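Side-chain contacts in N-carbamoylsarcosine amidase related protein (Thermoplasma acidophilum, PDB 3EEF), which is a zinc-binding hydrolase of the isochorismatase-like family that probably hydrolyses N-carbamoylsarcosine or a related amide: residues A[94-99]-A[134-139]; A[113-118]-A[126-131]; A[29-34]-A[77-82]; A[6-11]-A[88-93]; A[50-53]-A[58-61]. All coordinates share one frame; numbering follows the deposited sequence.

Contact 1 of 5, residues A[94-99]-A[134-139]; sequences SGFYGT and RNYRII
Phe96 meets Arg134 and Tyr136 where the loop ahead of helix 101-107 passes the end of helix 123-133. Its side chain leaves the backbone with CG anti to the carbonyl carbon (chi1 -69°), and contact begins at the first atom: CB sits 4.3 Å above the centre of the Arg134 guanidinium. Further out, CD1 is 3.7 Å from Arg134 CD, with NE of the same arginine only slightly more distant. The next ring atom, CE1, is also close to Arg134 CD and comes within 4.3 Å of Tyr136 CE2, which approaches the phenylalanine obliquely. The two chains slide past each other in opposite directions with ring and guanidinium planes 22° apart, so the planar group of Arg134 lies near the root of Phe96 and the CD methylene against its ring. On the other edge CD2 faces the Asp130 side chain and, in the ring plane, Ser94 OG. This hydroxyl accepts from Phe96 N at 3.0 Å, an ST turn that fixes the loop at the base of the phenylalanine. The ring also packs on Thr127 and Ala131 of helix 123-133 and on Leu101 and Leu105 of helix 101-107. Asn135, at positive phi, ends helix 123-133 in a Schellman motif, and the chain then turns into strand 137-141. Tyr97 of the second subunit packs on Arg134. No hydrogen bond spans the two segments; Arg134 NH1 is bound to Asp130 O and Tyr136 OH to Asp102, which leaves hydrocarbon and flat surfaces to make an essentially apolar contact from partly polar residues.

Contact 2 of 5, residues A[113-118]-A[126-131]; sequences VVLIGL and HTAADA
Leu115 places CG anti to its carbonyl carbon (chi1 -61°) and extends beyond it, which brings both methyl groups of the strand residue to Thr127 and Ala128 on the helix. One branch, CD1, rests 3.7 Å from Ala128 CB and nearly as close to the CA of that alanine, so it touches the helix backbone as well as its methyl group. The other branch, CD2, reaches Thr127 CG2 at 4.0 Å, the two side chains crossing obliquely. Thr127 offers this methyl because CG2 lies opposite the backbone N while OG1 takes another direction, bonding to Cys123 O one turn earlier and to Gly95 N. Thr127 thus divides its two branches: methyl to the sheet, hydroxyl to helix and loop. At the other end of the contact Val113 turns CG2 into the position between backbone N and carbonyl carbon, where it meets Ala131 CB at 3.8 Å. Ala128 and Ala131 offer only a methyl each, and the longer strand side chains fill the interval between the axes of 113-116 and 126-131, 9.9 Å apart. These two short segments run almost exactly antiparallel, at 171°, as expected for the first half of a beta-alpha-beta crossover in a parallel sheet. The return strand 137-141 lies beside strand 112-116, and its Ile138 packs against both Leu115 and Ala131. On the other flank of strand 112-116, Val6 of strand 3-8 adjoins Leu115. Helix 153-161 packs Phe157 and Tyr161 on Ala128.

Contact 3 of 5, residues A[29-34]-A[77-82]; sequences GPARKV and DEIRPS
Glu78 and Ile79, in the loop between helix 59-62 and strand 86-90, pack on Ala31 and Arg32 of helix 22-40. The loop segment opens with Asp77, which does not touch the helix but is tied to its own segment: OD1 forms a 3.0 Å salt bridge with Arg80 NH1. Glu78 follows in a short 3-10 turn. Its CB lies 4.4 Å from Arg32 NH1, at the edge of the guanidinium and near its plane, while its backbone O is 4.1 Å from Arg32 CD. The carboxylate then leads away from the helix segment, where OE1 is hydrogen-bonded to His16 NE2. Arg32 arrives along the turn because its chain bends at chi3 (63°) after an extended start. Ile79 makes the closest approach: its CG2 is 3.7 Å from both CA and CB of Arg32, and its CD1 lies at 4.5 Å from Ala31 CB. The longer branch of the isoleucine occupies the crowded position between N and carbonyl carbon (chi1 56°), an orientation that divides its two ends between two helix residues. Met10 and Ile35 pack on it too. Next, Arg80 bends back over the turn, its guanidinium carrying Asp77 O over one face, 4.0 Å above the plane, and the backbone N of Arg80 bonds to that same oxygen. Ser82 closes the segment, its N held by Asp85. Across the contact there is neither hydrogen bond nor salt bridge: Arg32 NH1 and Glu78 OE2 stay 6.8 Å apart, so any attraction of their charges is probably modest, and Ile79 against CA and CB of Arg32 and the methyl of Ala31 carries the packing.

Contact 4 of 5, residues A[6-11]-A[88-93]; sequences VVVDMV and LEKHAY
The probable active centre of this isochorismatase-like fold lies where Asp9, just past strand 3-8, faces Lys90 at the end of strand 86-90. Their side chains cross at about a right angle, and Lys90 NZ makes a weak hydrogen bond within a salt bridge to Asp9 OD2 at 3.2 Å. CE comes along with it, 3.4 Å from the same oxygen. The NZ end is bent round by chi4 (85°) into two backbone carbonyls of its own segment: Ala92 O at 2.7 Å, with the donor tilted 30° from the carbonyl plane, and Tyr93 O at 2.8 Å, with the donor well above the carbonyl plane. A further salt bridge goes to Asp50, whose N is bound by Asp9 OD1. Two carbonyls and Asp50 OD1 hold NZ closely, with Asp9 OD2 a weaker fourth neighbour. A methionine in place of Lys90 would probably leave Asp9 and Asp50 without their shared lysine partner and the Ala92 and Tyr93 carbonyls without this donor. Val8 adds a looser touch, its CG1 lying 4.5 Å from Lys90 CE. Cys123 at the start of helix 123-133 packs against both Asp9 and Lys90, consistent with the Asp-Lys-Cys triad of cysteine hydrolases of this family.

Contact 5 of 5, residues A[50-53]-A[58-61]; sequences DSHY and EIRI. With ZN (zinc ion), chain C.
This is the zinc site, in which Asp50 and His52, on the loop after strand 45-50, meet Glu58 just ahead of Ile59 in helix 59-62. Asp50 OD2 and Glu58 OE1 each bind the zinc ion at 2.0 Å, and His52 NE2 at 2.2 Å; His65 completes the four protein ligands. Both carboxylates bind through one oxygen, since Asp50 OD1 and Glu58 OE2 stay 3.5 Å from the metal. They come from opposite directions with their planes 76° apart. The imidazole crosses the Glu58 chain at about a right angle, its plane 56° from that carboxylate. Glu58 gets there by an extended chain beyond CG, starting from the position between backbone N and carbonyl carbon (chi1 86°). The negative carboxylates are probably balanced in large part by the metal they share. A second shell orients the first: Asp56 OD2 accepts from His52 ND1, which fixes the rotation of the ring. Ile59 covers one side of the histidine: its CD1 lies over one face of the ring, 4.0 Å from His52 CB, while its CG1 sits 3.4 Å from Tyr53 O.

How the contacts relate
Contacts 2 and 4 are buried near the middle of the chain, contact 1 is buried further out, contact 5 at the periphery, and contact 3 is partly exposed. Contacts 1 and 2 follow one unit: contact 2 packs strand 112-116 on helix 123-133, and contact 1 takes up the chain from the helix end into strand 137-141; both are apolar and touch the second subunit. Contact 4 continues the same sheet through strand 3-8, whose Val8 bonds to Ile116 and Leu118, but its chemistry is ionic and passes through Asp50 into the metal chemistry of contact 5. Contact 3, across the chain's centre from contact 1, meets contacts 2 and 4 through Ala31; no other subunit touches it.

Contact 1 of 5, residues A[94-99]-A[134-139]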
# COMPACT_ATOMS: atom_id res chain seq x y z
N SER A 94 -2.26 12.68 -2.72
CA SER A 94 -3.34 11.92 -2.12
C SER A 94 -3.29 11.86 -0.60
O SER A 94 -2.25 11.53 -0.02
CB SER A 94 -3.35 10.48 -2.64
OG SER A 94 -4.37 9.75 -1.97
N GLY A 95 -4.43 12.11 0.03
CA GLY A 95 -4.59 11.92 1.47
C GLY A 95 -4.37 10.51 1.98
O GLY A 95 -4.23 10.31 3.19
N PHE A 96 -4.35 9.52 1.07
CA PHE A 96 -4.15 8.13 1.45
C PHE A 96 -2.70 7.68 1.42
O PHE A 96 -2.34 6.75 2.15
CB PHE A 96 -4.89 7.21 0.51
CG PHE A 96 -6.38 7.28 0.63
CD1 PHE A 96 -7.06 6.44 1.52
CD2 PHE A 96 -7.12 8.15 -0.15
CE1 PHE A 96 -8.48 6.48 1.64
CE2 PHE A 96 -8.57 8.21 -0.02
CZ PHE A 96 -9.22 7.37 0.87
N TYR A 97 -1.87 8.29 0.57
CA TYR A 97 -0.52 7.79 0.41
C TYR A 97 0.37 8.04 1.62
O TYR A 97 0.66 9.21 2.02
CB TYR A 97 0.19 8.33 -0.83
CG TYR A 97 1.43 7.48 -1.12
CD1 TYR A 97 2.71 7.93 -0.83
CD2 TYR A 97 1.30 6.19 -1.62
CE1 TYR A 97 3.82 7.14 -1.06
CE2 TYR A 97 2.41 5.40 -1.86
CZ TYR A 97 3.66 5.91 -1.57
OH TYR A 97 4.76 5.15 -1.82
N GLY A 98 0.84 6.94 2.18
CA GLY A 98 1.68 6.99 3.36
C GLY A 98 0.99 7.47 4.62
O GLY A 98 1.65 7.95 5.54
N THR A 99 -0.35 7.40 4.65
CA THR A 99 -1.11 7.87 5.81
C THR A 99 -1.95 6.75 6.39
O THR A 99 -2.04 5.66 5.84
CB THR A 99 -2.05 9.08 5.49
OG1 THR A 99 -3.22 8.67 4.74
CG2 THR A 99 -1.32 10.18 4.70
N ARG A 134 -10.19 2.06 -3.43
CA ARG A 134 -10.53 1.41 -2.18
C ARG A 134 -12.06 1.28 -1.99
O ARG A 134 -12.52 1.10 -0.87
CB ARG A 134 -9.93 2.22 -1.02
CG ARG A 134 -8.45 2.09 -0.91
CD ARG A 134 -7.82 3.24 -0.17
NE ARG A 134 -6.38 3.05 -0.18
CZ ARG A 134 -5.57 3.35 -1.18
NH1 ARG A 134 -6.02 3.91 -2.29
NH2 ARG A 134 -4.28 3.06 -1.07
N ASN A 135 -12.84 1.41 -3.07
CA ASN A 135 -14.27 1.09 -3.07
C ASN A 135 -15.17 1.98 -2.20
O ASN A 135 -16.27 1.58 -1.85
CB ASN A 135 -14.47 -0.39 -2.66
CG ASN A 135 -15.73 -1.03 -3.28
OD1 ASN A 135 -16.06 -0.82 -4.46
ND2 ASN A 135 -16.42 -1.84 -2.47
N TYR A 136 -14.71 3.18 -1.87
CA TYR A 136 -15.57 4.22 -1.32
C TYR A 136 -16.43 4.85 -2.42
O TYR A 136 -16.00 4.92 -3.58
CB TYR A 136 -14.73 5.32 -0.67
CG TYR A 136 -13.96 4.80 0.51
CD1 TYR A 136 -14.60 4.58 1.73
CD2 TYR A 136 -12.63 4.46 0.40
CE1 TYR A 136 -13.93 4.07 2.81
CE2 TYR A 136 -11.94 3.91 1.48
CZ TYR A 136 -12.59 3.73 2.68
OH TYR A 136 -11.93 3.21 3.76
N ARG A 137 -17.62 5.30 -2.05
CA ARG A 137 -18.36 6.26 -2.91
C ARG A 137 -17.84 7.64 -2.60
O ARG A 137 -17.29 7.90 -1.52
CB ARG A 137 -19.87 6.22 -2.67
CG ARG A 137 -20.53 4.88 -3.01
CD ARG A 137 -20.54 4.57 -4.52
NE ARG A 137 -21.08 5.67 -5.35
CZ ARG A 137 -22.36 6.09 -5.36
NH1 ARG A 137 -23.29 5.52 -4.59
NH2 ARG A 137 -22.73 7.10 -6.17
N ILE A 138 -18.00 8.55 -3.58
CA ILE A 138 -17.40 9.86 -3.51
C ILE A 138 -18.40 10.99 -3.71
O ILE A 138 -19.17 10.97 -4.66
CB ILE A 138 -16.28 10.01 -4.57
CG1 ILE A 138 -15.18 8.93 -4.37
CG2 ILE A 138 -15.69 11.45 -4.49
CD1 ILE A 138 -14.25 8.64 -5.61
N ILE A 139 -18.33 11.99 -2.83
CA ILE A 139 -19.10 13.19 -2.94
C ILE A 139 -18.12 14.33 -2.82
O ILE A 139 -17.21 14.28 -2.00
CB ILE A 139 -20.14 13.30 -1.75
CG1 ILE A 139 -21.15 12.14 -1.83
CG2 ILE A 139 -20.84 14.68 -1.73
CD1 ILE A 139 -22.13 12.10 -0.65

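Contact 2 of 5, residues A[113-118]-A[126-131]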
# COMPACT_ATOMS: atom_id res chain seq x y z
N VAL A 113 -16.89 8.92 1.06
CA VAL A 113 -16.08 10.05 1.48
C VAL A 113 -16.65 11.31 0.92
O VAL A 113 -17.06 11.37 -0.24
CB VAL A 113 -14.57 9.92 1.04
CG1 VAL A 113 -13.89 8.79 1.85
CG2 VAL A 113 -14.45 9.72 -0.45
N VAL A 114 -16.74 12.32 1.76
CA VAL A 114 -17.13 13.65 1.28
C VAL A 114 -15.90 14.50 1.27
O VAL A 114 -15.22 14.62 2.29
CB VAL A 114 -18.18 14.31 2.18
CG1 VAL A 114 -18.57 15.66 1.60
CG2 VAL A 114 -19.38 13.38 2.30
N LEU A 115 -15.59 15.06 0.12
CA LEU A 115 -14.30 15.75 -0.11
C LEU A 115 -14.46 17.26 -0.24
O LEU A 115 -15.25 17.74 -1.03
CB LEU A 115 -13.66 15.23 -1.40
CG LEU A 115 -13.32 13.76 -1.48
CD1 LEU A 115 -12.74 13.42 -2.86
CD2 LEU A 115 -12.34 13.40 -0.37
N ILE A 116 -13.72 18.01 0.56
CA ILE A 116 -13.62 19.43 0.38
C ILE A 116 -12.15 19.86 0.52
O ILE A 116 -11.32 19.09 1.04
CB ILE A 116 -14.50 20.17 1.42
CG1 ILE A 116 -13.94 20.04 2.83
CG2 ILE A 116 -15.94 19.64 1.38
CD1 ILE A 116 -14.78 20.82 3.87
N GLY A 117 -11.84 21.06 0.03
CA GLY A 117 -10.51 21.67 0.22
C GLY A 117 -9.76 21.97 -1.07
O GLY A 117 -10.35 22.16 -2.11
N LEU A 118 -8.44 21.94 -0.97
CA LEU A 118 -7.52 22.41 -2.01
C LEU A 118 -6.69 21.28 -2.62
O LEU A 118 -5.98 20.57 -1.90
CB LEU A 118 -6.54 23.44 -1.40
CG LEU A 118 -7.32 24.52 -0.69
CD1 LEU A 118 -6.39 25.55 -0.16
CD2 LEU A 118 -8.45 25.09 -1.63
N HIS A 126 -6.69 13.67 -6.48
CA HIS A 126 -5.81 12.54 -6.20
C HIS A 126 -6.32 11.72 -5.02
O HIS A 126 -6.34 10.50 -5.06
CB HIS A 126 -4.38 13.04 -5.99
CG HIS A 126 -3.67 13.30 -7.28
ND1 HIS A 126 -3.87 14.45 -8.01
CD2 HIS A 126 -2.84 12.53 -8.03
CE1 HIS A 126 -3.18 14.39 -9.13
NE2 HIS A 126 -2.53 13.24 -9.16
N THR A 127 -6.73 12.40 -3.97
CA THR A 127 -7.44 11.75 -2.88
C THR A 127 -8.68 10.99 -3.40
O THR A 127 -8.94 9.87 -2.96
CB THR A 127 -7.84 12.79 -1.87
OG1 THR A 127 -6.64 13.46 -1.47
CG2 THR A 127 -8.53 12.15 -0.63
N ALA A 128 -9.43 11.59 -4.32
CA ALA A 128 -10.65 10.98 -4.91
C ALA A 128 -10.30 9.66 -5.58
O ALA A 128 -10.95 8.64 -5.36
CB ALA A 128 -11.28 11.94 -5.93
N ALA A 129 -9.26 9.70 -6.40
CA ALA A 129 -8.76 8.54 -7.13
C ALA A 129 -8.52 7.38 -6.19
O ALA A 129 -8.99 6.25 -6.42
CB ALA A 129 -7.45 8.91 -7.88
N ASP A 130 -7.79 7.65 -5.12
CA ASP A 130 -7.46 6.59 -4.16
C ASP A 130 -8.68 6.04 -3.43
O ASP A 130 -8.68 4.87 -3.06
CB ASP A 130 -6.46 7.07 -3.14
CG ASP A 130 -5.02 6.90 -3.61
OD1 ASP A 130 -4.77 6.02 -4.46
OD2 ASP A 130 -4.14 7.65 -3.10
N ALA A 131 -9.67 6.90 -3.18
CA ALA A 131 -10.94 6.54 -2.56
C ALA A 131 -11.65 5.51 -3.42
O ALA A 131 -12.11 4.49 -2.92
CB ALA A 131 -11.82 7.80 -2.43

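Contact 3 of 5, residues A[29-34]-A[77-82]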
# COMPACT_ATOMS: atom_id res chain seq x y z
N GLY A 29 -15.83 29.75 3.96
CA GLY A 29 -17.20 29.76 4.48
C GLY A 29 -17.92 28.42 4.34
O GLY A 29 -18.28 27.79 5.33
N PRO A 30 -18.10 27.97 3.09
CA PRO A 30 -18.66 26.64 2.80
C PRO A 30 -18.00 25.47 3.53
O PRO A 30 -18.70 24.55 3.97
CB PRO A 30 -18.47 26.51 1.29
CG PRO A 30 -18.62 27.94 0.80
CD PRO A 30 -17.91 28.77 1.87
N ALA A 31 -16.69 25.51 3.69
CA ALA A 31 -15.97 24.44 4.38
C ALA A 31 -16.37 24.37 5.86
O ALA A 31 -16.65 23.29 6.38
CB ALA A 31 -14.44 24.63 4.23
N ARG A 32 -16.37 25.52 6.52
CA ARG A 32 -16.82 25.64 7.90
C ARG A 32 -18.24 25.11 8.06
O ARG A 32 -18.55 24.44 9.04
CB ARG A 32 -16.75 27.10 8.37
CG ARG A 32 -17.35 27.36 9.76
CD ARG A 32 -17.07 28.79 10.26
NE ARG A 32 -17.72 29.79 9.41
CZ ARG A 32 -17.09 30.74 8.70
NH1 ARG A 32 -15.76 30.89 8.72
NH2 ARG A 32 -17.82 31.58 7.96
N LYS A 33 -19.09 25.41 7.09
CA LYS A 33 -20.48 24.97 7.11
C LYS A 33 -20.58 23.46 7.00
O LYS A 33 -21.31 22.83 7.75
CB LYS A 33 -21.23 25.64 5.95
CG LYS A 33 -22.70 25.28 5.82
CD LYS A 33 -23.38 26.24 4.80
CE LYS A 33 -24.83 26.58 5.17
NZ LYS A 33 -25.42 27.64 4.26
N VAL A 34 -19.81 22.88 6.08
CA VAL A 34 -19.79 21.42 5.91
C VAL A 34 -19.19 20.76 7.14
O VAL A 34 -19.76 19.82 7.70
CB VAL A 34 -19.03 21.01 4.66
CG1 VAL A 34 -18.85 19.47 4.59
CG2 VAL A 34 -19.75 21.53 3.41
N ASP A 77 -7.16 28.99 11.01
CA ASP A 77 -7.88 29.17 12.30
C ASP A 77 -9.37 29.19 12.12
O ASP A 77 -10.10 28.71 12.97
CB ASP A 77 -7.43 30.46 13.00
CG ASP A 77 -6.02 30.37 13.54
OD1 ASP A 77 -5.61 29.25 13.94
OD2 ASP A 77 -5.32 31.39 13.54
N GLU A 78 -9.82 29.72 10.99
CA GLU A 78 -11.25 29.76 10.66
C GLU A 78 -11.96 28.42 10.88
O GLU A 78 -13.09 28.39 11.34
CB GLU A 78 -11.45 30.22 9.21
CG GLU A 78 -11.13 31.71 8.96
CD GLU A 78 -9.66 31.98 8.70
OE1 GLU A 78 -8.81 31.24 9.23
OE2 GLU A 78 -9.36 32.93 7.97
N ILE A 79 -11.28 27.32 10.54
CA ILE A 79 -11.83 25.95 10.69
C ILE A 79 -10.90 25.09 11.54
O ILE A 79 -10.66 23.93 11.26
CB ILE A 79 -12.12 25.30 9.31
CG1 ILE A 79 -10.86 25.28 8.42
CG2 ILE A 79 -13.25 26.04 8.60
CD1 ILE A 79 -11.05 24.50 7.15
N ARG A 80 -10.35 25.69 12.58
CA ARG A 80 -9.52 25.02 13.53
C ARG A 80 -10.14 23.68 13.88
O ARG A 80 -11.35 23.57 14.07
CB ARG A 80 -9.41 25.87 14.80
CG ARG A 80 -8.11 25.73 15.54
CD ARG A 80 -8.18 26.36 16.95
NE ARG A 80 -8.99 27.59 17.01
CZ ARG A 80 -8.55 28.83 16.75
NH1 ARG A 80 -7.29 29.06 16.38
NH2 ARG A 80 -9.40 29.86 16.86
N PRO A 81 -9.31 22.65 13.96
CA PRO A 81 -9.89 21.37 14.30
C PRO A 81 -10.27 21.32 15.78
O PRO A 81 -9.59 21.94 16.60
CB PRO A 81 -8.77 20.37 13.98
CG PRO A 81 -7.77 21.14 13.17
CD PRO A 81 -7.88 22.53 13.64
N SER A 82 -11.36 20.60 16.08
CA SER A 82 -11.84 20.36 17.43
C SER A 82 -11.39 19.01 17.95
O SER A 82 -10.81 18.21 17.22
CB SER A 82 -13.38 20.33 17.48
OG SER A 82 -13.96 21.56 17.12

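Contact 4 of 5, residues A[6-11]-A[88-93]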
# COMPACT_ATOMS: atom_id res chain seq x y z
N VAL A 6 -13.53 14.43 4.55
CA VAL A 6 -12.09 14.54 4.39
C VAL A 6 -11.80 15.95 3.92
O VAL A 6 -12.29 16.35 2.86
CB VAL A 6 -11.52 13.49 3.39
CG1 VAL A 6 -10.02 13.64 3.25
CG2 VAL A 6 -11.85 12.09 3.87
N VAL A 7 -11.06 16.71 4.73
CA VAL A 7 -10.80 18.13 4.48
C VAL A 7 -9.37 18.29 4.00
O VAL A 7 -8.42 18.21 4.80
CB VAL A 7 -10.98 19.00 5.75
CG1 VAL A 7 -10.86 20.43 5.37
CG2 VAL A 7 -12.35 18.76 6.46
N VAL A 8 -9.22 18.53 2.69
CA VAL A 8 -7.89 18.48 2.06
C VAL A 8 -7.12 19.83 2.02
O VAL A 8 -7.57 20.76 1.38
CB VAL A 8 -7.98 17.90 0.61
CG1 VAL A 8 -6.55 17.70 0.02
CG2 VAL A 8 -8.81 16.56 0.60
N ASP A 9 -5.97 19.91 2.71
CA ASP A 9 -5.03 21.04 2.58
C ASP A 9 -5.59 22.44 2.82
O ASP A 9 -5.15 23.43 2.20
CB ASP A 9 -4.31 21.01 1.20
CG ASP A 9 -3.18 19.97 1.15
OD1 ASP A 9 -2.47 19.76 2.18
OD2 ASP A 9 -3.01 19.36 0.07
N MSE A 10 -6.51 22.56 3.76
CA MSE A 10 -7.01 23.89 4.12
C MSE A 10 -6.01 24.51 5.08
O MSE A 10 -6.29 24.66 6.27
CB MSE A 10 -8.41 23.81 4.74
CG MSE A 10 -9.51 23.33 3.79
SE MSE A 10 -9.90 24.58 2.36
CE MSE A 10 -11.07 25.85 3.31
N VAL A 11 -4.82 24.83 4.57
CA VAL A 11 -3.70 25.26 5.41
C VAL A 11 -3.28 26.68 5.04
O VAL A 11 -3.59 27.17 3.96
CB VAL A 11 -2.51 24.25 5.34
CG1 VAL A 11 -3.00 22.85 5.74
CG2 VAL A 11 -1.89 24.21 3.92
N LEU A 88 -4.18 14.58 10.07
CA LEU A 88 -3.20 13.71 9.46
C LEU A 88 -2.19 14.58 8.69
O LEU A 88 -2.55 15.62 8.06
CB LEU A 88 -3.86 12.71 8.49
CG LEU A 88 -4.45 11.39 8.99
CD1 LEU A 88 -5.20 11.56 10.30
CD2 LEU A 88 -5.35 10.72 7.93
N GLU A 89 -0.92 14.17 8.78
CA GLU A 89 0.14 14.76 7.99
C GLU A 89 0.29 13.89 6.77
O GLU A 89 0.31 12.66 6.89
CB GLU A 89 1.46 14.81 8.76
CG GLU A 89 1.50 15.81 9.91
CD GLU A 89 2.72 15.60 10.78
OE1 GLU A 89 3.84 15.65 10.25
OE2 GLU A 89 2.57 15.36 11.99
N LYS A 90 0.40 14.50 5.60
CA LYS A 90 0.65 13.77 4.37
C LYS A 90 1.87 14.35 3.63
O LYS A 90 2.20 15.52 3.79
CB LYS A 90 -0.60 13.79 3.48
CG LYS A 90 -0.96 15.14 2.83
CD LYS A 90 -2.16 14.97 1.89
CE LYS A 90 -2.49 16.23 1.15
NZ LYS A 90 -1.67 16.42 -0.11
N HIS A 91 2.51 13.51 2.81
CA HIS A 91 3.72 13.88 2.08
C HIS A 91 3.60 13.82 0.53
O HIS A 91 4.59 14.07 -0.16
CB HIS A 91 4.87 12.98 2.54
CG HIS A 91 5.33 13.30 3.92
ND1 HIS A 91 6.35 14.21 4.17
CD2 HIS A 91 4.88 12.90 5.14
CE1 HIS A 91 6.51 14.33 5.47
NE2 HIS A 91 5.64 13.54 6.08
N ALA A 92 2.39 13.51 0.04
CA ALA A 92 2.09 13.42 -1.40
C ALA A 92 0.68 13.93 -1.64
O ALA A 92 -0.07 14.29 -0.69
CB ALA A 92 2.24 11.96 -1.89
N TYR A 93 0.30 14.00 -2.91
CA TYR A 93 -0.97 14.67 -3.26
C TYR A 93 -2.17 14.00 -2.58
O TYR A 93 -2.98 14.69 -1.95
CB TYR A 93 -1.19 14.70 -4.76
CG TYR A 93 -0.13 15.45 -5.57
CD1 TYR A 93 0.39 16.67 -5.12
CD2 TYR A 93 0.28 14.98 -6.80
CE1 TYR A 93 1.32 17.35 -5.87
CE2 TYR A 93 1.22 15.66 -7.56
CZ TYR A 93 1.73 16.84 -7.10
OH TYR A 93 2.68 17.48 -7.87

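Contact 5 of 5, residues A[50-53]-A[58-61]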
# COMPACT_ATOMS: atom_id res chain seq x y z
N ASP A 50 -0.66 18.62 3.87
CA ASP A 50 0.75 18.59 3.52
C ASP A 50 1.62 18.94 4.72
O ASP A 50 1.33 19.89 5.46
CB ASP A 50 1.04 19.53 2.35
CG ASP A 50 0.80 18.87 0.98
OD1 ASP A 50 0.50 17.65 0.94
OD2 ASP A 50 0.98 19.56 -0.05
N SER A 51 2.65 18.14 4.96
CA SER A 51 3.59 18.38 6.05
C SER A 51 4.95 17.89 5.55
O SER A 51 5.48 16.89 6.03
CB SER A 51 3.13 17.64 7.32
OG SER A 51 4.02 17.75 8.42
N HIS A 52 5.48 18.60 4.55
CA HIS A 52 6.55 18.11 3.68
C HIS A 52 7.93 18.19 4.28
O HIS A 52 8.21 19.08 5.09
CB HIS A 52 6.57 18.87 2.36
CG HIS A 52 5.45 18.52 1.42
ND1 HIS A 52 5.33 17.27 0.84
CD2 HIS A 52 4.44 19.27 0.92
CE1 HIS A 52 4.27 17.26 0.04
NE2 HIS A 52 3.72 18.47 0.05
N TYR A 53 8.76 17.21 3.91
CA TYR A 53 10.18 17.23 4.10
C TYR A 53 10.82 17.78 2.81
O TYR A 53 10.27 17.65 1.71
CB TYR A 53 10.78 15.82 4.30
CG TYR A 53 10.22 14.96 5.41
CD1 TYR A 53 10.01 15.47 6.70
CD2 TYR A 53 9.95 13.61 5.19
CE1 TYR A 53 9.50 14.64 7.72
CE2 TYR A 53 9.47 12.79 6.19
CZ TYR A 53 9.24 13.30 7.45
OH TYR A 53 8.75 12.44 8.40
N GLU A 58 7.60 15.48 -4.53
CA GLU A 58 6.98 16.61 -5.22
C GLU A 58 7.68 17.97 -5.00
O GLU A 58 7.31 18.95 -5.65
CB GLU A 58 5.51 16.70 -4.87
CG GLU A 58 5.24 17.47 -3.63
CD GLU A 58 3.80 17.39 -3.21
OE1 GLU A 58 3.21 18.46 -3.07
OE2 GLU A 58 3.27 16.27 -3.01
N ILE A 59 8.67 18.02 -4.10
CA ILE A 59 9.41 19.26 -3.82
C ILE A 59 10.27 19.73 -5.01
O ILE A 59 10.34 20.94 -5.29
CB ILE A 59 10.27 19.12 -2.55
CG1 ILE A 59 9.36 18.89 -1.34
CG2 ILE A 59 11.11 20.36 -2.35
CD1 ILE A 59 8.24 19.95 -1.15
N ARG A 60 10.88 18.78 -5.70
CA ARG A 60 11.51 19.02 -7.00
C ARG A 60 10.54 19.74 -7.96
O ARG A 60 10.95 20.62 -8.72
CB ARG A 60 11.95 17.68 -7.60
N ILE A 61 9.25 19.39 -7.94
CA ILE A 61 8.28 19.98 -8.87
C ILE A 61 7.83 21.38 -8.45
O ILE A 61 7.77 22.28 -9.27
CB ILE A 61 7.03 19.10 -9.00
CG1 ILE A 61 7.42 17.74 -9.61
CG2 ILE A 61 5.95 19.81 -9.84
CD1 ILE A 61 6.29 16.72 -9.53
ZN ZN C . 2.39 19.35 -1.48